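Sfrice_029225 (Spodoptera frugiperda, PDB 6I50) is an arthropod tumour necrosis factor of the Eiger type, a cytokine that probably acts by binding a TNF receptor. Local coordinates at the interface of chains A and B. Sequence-based numbering; all coordinates share one arbitrary frame. Chains: chain A/B, Sfrice_029225.

The interface of chains A and B. Residues chain A 103, 123-126; chain B 7, 45, 73, 122, 154.
In B:Tyr73 the ring is set between the backbone N and the carbonyl carbon (chi1 57°), and this torsion delivers its phenol to the main chain of A:Ala126; B:His7, with CG anti to its own N, brings its imidazole to the same phenol. Both belong to the jelly-roll fold of the TNF family, whose members assemble as trimers; the deposited assembly holds three copies, and here strand 117-129 of chain A lies against aromatic side chains of chain B. The backbone N of A:Ala126 donates to OH of B:Tyr73 at 2.9 Å, with a nearly straight 161° at the hydrogen. The same phenol oxygen lies 2.7 Å from ND1 of B:His7, a hydrogen bond within chain B whose direction is not settled. That bond suggests that the imidazole steadies the phenol, while its CE1 packs directly against the methyl of A:Ala125.

The carbonyl of A:Ala126 is gripped from chain B as well: NE1 of B:Trp45, in helix 44-47, donates to its O at 3.1 Å. That bond is bent, 149° at the hydrogen, and the indole N sits well above the carbonyl plane. The same oxygen stands 3.8 Å above one face of the B:His7 ring, toward its rim. Through N and O, then, the one alanine backbone meets a phenol and an indole, so these two bonds use main-chain atoms of chain A.

Toward the N-terminal side of strand 117-129, contacts are chiefly aromatic against small groups. CE1 of B:Phe154 approaches O of A:Ala124 at 3.2 Å, and the methyl of A:Ala125 lies over a face of that ring, offset to its rim. Across the ring tip CE2 meets CD1 of A:Leu103, from strand 100-108, at 3.6 Å, the two side chains crossing at about a right angle, and OG of A:Ser123 lies in plane at the edge. B:Phe122 puts CE2 3.3 Å from the same A:Ala124 O, and its CZ packs against the alanine methyl.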
ATOM      1  N   LEU A 103      -0.177  13.456  -1.124  1.00 12.86           N
ATOM      2  CA  LEU A 103      -0.061  12.259  -0.302  1.00 14.11           C
ATOM      3  C   LEU A 103       0.957  12.525   0.793  1.00 14.34           C
ATOM      4  O   LEU A 103       1.931  13.249   0.583  1.00 10.57           O
ATOM      5  CB  LEU A 103       0.371  11.063  -1.160  1.00 16.36           C
ATOM      6  CG  LEU A 103      -0.066   9.637  -0.887  1.00 26.83           C
ATOM      7  CD1 LEU A 103      -1.579   9.556  -0.739  1.00 27.77           C
ATOM      8  CD2 LEU A 103       0.414   8.776  -2.052  1.00 18.05           C
ATOM      9  N   SER A 123       2.757   4.696   1.118  1.00 10.20           N
ATOM     10  CA  SER A 123       1.377   5.113   0.897  1.00  9.65           C
ATOM     11  C   SER A 123       1.060   5.038  -0.588  1.00  7.67           C
ATOM     12  O   SER A 123       1.956   5.018  -1.437  1.00  9.55           O
ATOM     13  CB  SER A 123       1.101   6.527   1.433  1.00 11.62           C
ATOM     14  OG  SER A 123      -0.304   6.768   1.507  1.00 14.49           O
ATOM     15  N   ALA A 124      -0.236   4.998  -0.892  1.00  8.72           N
ATOM     16  CA  ALA A 124      -0.694   4.891  -2.269  1.00  8.11           C
ATOM     17  C   ALA A 124      -2.122   5.398  -2.348  1.00  8.92           C
ATOM     18  O   ALA A 124      -2.850   5.394  -1.354  1.00 10.43           O
ATOM     19  CB  ALA A 124      -0.604   3.446  -2.781  1.00  9.78           C
ATOM     20  N   ALA A 125      -2.515   5.839  -3.543  1.00 10.33           N
ATOM     21  CA  ALA A 125      -3.888   6.290  -3.752  1.00 10.31           C
ATOM     22  C   ALA A 125      -4.146   6.453  -5.241  1.00 10.16           C
ATOM     23  O   ALA A 125      -3.214   6.571  -6.040  1.00 12.48           O
ATOM     24  CB  ALA A 125      -4.171   7.610  -3.027  1.00 12.24           C
ATOM     25  N   ALA A 126      -5.432   6.468  -5.599  1.00  9.80           N
ATOM     26  CA  ALA A 126      -5.862   6.819  -6.951  1.00 11.84           C
ATOM     27  C   ALA A 126      -5.964   8.338  -7.050  1.00 13.05           C
ATOM     28  O   ALA A 126      -6.814   8.949  -6.397  1.00 14.41           O
ATOM     29  CB  ALA A 126      -7.200   6.163  -7.282  1.00 14.60           C
TER
ATOM     30  N   HIS B   7     -12.585   7.457  -4.870  1.00  9.98           N
ATOM     31  CA  HIS B   7     -11.630   7.802  -3.829  1.00  9.29           C
ATOM     32  C   HIS B   7     -12.281   8.827  -2.915  1.00  9.99           C
ATOM     33  O   HIS B   7     -12.805   9.834  -3.394  1.00 11.22           O
ATOM     34  CB  HIS B   7     -10.336   8.372  -4.417  1.00  9.63           C
ATOM     35  CG  HIS B   7      -9.314   8.735  -3.385  1.00  9.75           C
ATOM     36  ND1 HIS B   7      -8.400   7.827  -2.893  1.00 10.48           N
ATOM     37  CD2 HIS B   7      -9.065   9.903  -2.747  1.00 12.36           C
ATOM     38  CE1 HIS B   7      -7.622   8.426  -2.007  1.00 12.09           C
ATOM     39  NE2 HIS B   7      -8.003   9.686  -1.903  1.00 13.20           N
ATOM     40  N   TRP B  45     -12.008  14.077  -8.716  1.00 10.73           N
ATOM     41  CA  TRP B  45     -12.199  13.204  -9.870  1.00 11.90           C
ATOM     42  C   TRP B  45     -13.358  12.245  -9.648  1.00 14.47           C
ATOM     43  O   TRP B  45     -14.017  11.836 -10.610  1.00 11.46           O
ATOM     44  CB  TRP B  45     -10.906  12.447 -10.205  1.00 13.79           C
ATOM     45  CG  TRP B  45     -10.505  11.299  -9.302  1.00  9.52           C
ATOM     46  CD1 TRP B  45      -9.517  11.312  -8.355  1.00 13.02           C
ATOM     47  CD2 TRP B  45     -11.033   9.961  -9.308  1.00  9.09           C
ATOM     48  NE1 TRP B  45      -9.414  10.075  -7.755  1.00 11.27           N
ATOM     49  CE2 TRP B  45     -10.333   9.228  -8.322  1.00 11.54           C
ATOM     50  CE3 TRP B  45     -12.031   9.314 -10.047  1.00 14.80           C
ATOM     51  CZ2 TRP B  45     -10.606   7.885  -8.053  1.00 13.77           C
ATOM     52  CZ3 TRP B  45     -12.306   7.982  -9.775  1.00 11.78           C
ATOM     53  CH2 TRP B  45     -11.594   7.281  -8.786  1.00 16.69           C
ATOM     54  N   TYR B  73      -8.165   0.215  -0.682  1.00 10.56           N
ATOM     55  CA  TYR B  73      -7.052   0.719   0.113  1.00  9.06           C
ATOM     56  C   TYR B  73      -7.571   1.735   1.122  1.00  8.59           C
ATOM     57  O   TYR B  73      -8.551   2.445   0.870  1.00  9.03           O
ATOM     58  CB  TYR B  73      -5.950   1.332  -0.775  1.00  8.75           C
ATOM     59  CG  TYR B  73      -6.429   2.454  -1.667  1.00 11.94           C
ATOM     60  CD1 TYR B  73      -6.505   3.762  -1.187  1.00 13.92           C
ATOM     61  CD2 TYR B  73      -6.809   2.209  -2.985  1.00 11.33           C
ATOM     62  CE1 TYR B  73      -6.963   4.792  -1.993  1.00 10.50           C
ATOM     63  CE2 TYR B  73      -7.259   3.239  -3.804  1.00 11.89           C
ATOM     64  CZ  TYR B  73      -7.332   4.526  -3.299  1.00 13.10           C
ATOM     65  OH  TYR B  73      -7.782   5.544  -4.103  1.00 13.80           O
ATOM     66  N   PHE B 122      -1.572   2.283   6.753  1.00  8.57           N
ATOM     67  CA  PHE B 122      -2.058   1.996   5.408  1.00  8.03           C
ATOM     68  C   PHE B 122      -2.176   0.490   5.201  1.00  8.78           C
ATOM     69  O   PHE B 122      -1.302  -0.274   5.624  1.00 12.55           O
ATOM     70  CB  PHE B 122      -1.114   2.589   4.348  1.00  9.03           C
ATOM     71  CG  PHE B 122      -1.513   2.271   2.934  1.00  8.67           C
ATOM     72  CD1 PHE B 122      -1.202   1.038   2.355  1.00  8.46           C
ATOM     73  CD2 PHE B 122      -2.194   3.212   2.177  1.00  9.09           C
ATOM     74  CE1 PHE B 122      -1.597   0.745   1.066  1.00 10.70           C
ATOM     75  CE2 PHE B 122      -2.584   2.932   0.881  1.00 11.43           C
ATOM     76  CZ  PHE B 122      -2.285   1.693   0.321  1.00  9.43           C
ATOM     77  N   PHE B 154      -7.757   8.503   3.975  1.00  9.84           N
ATOM     78  CA  PHE B 154      -8.596   8.273   2.801  1.00  9.87           C
ATOM     79  C   PHE B 154      -8.992   6.803   2.714  1.00 11.19           C
ATOM     80  O   PHE B 154      -8.414   5.937   3.376  1.00 10.54           O
ATOM     81  CB  PHE B 154      -7.879   8.702   1.516  1.00  9.65           C
ATOM     82  CG  PHE B 154      -6.444   8.238   1.431  1.00 11.49           C
ATOM     83  CD1 PHE B 154      -6.137   6.953   1.007  1.00 13.13           C
ATOM     84  CD2 PHE B 154      -5.404   9.095   1.760  1.00 11.06           C
ATOM     85  CE1 PHE B 154      -4.822   6.527   0.929  1.00 10.77           C
ATOM     86  CE2 PHE B 154      -4.087   8.675   1.681  1.00 14.08           C
ATOM     87  CZ  PHE B 154      -3.795   7.390   1.254  1.00 11.09           C
TER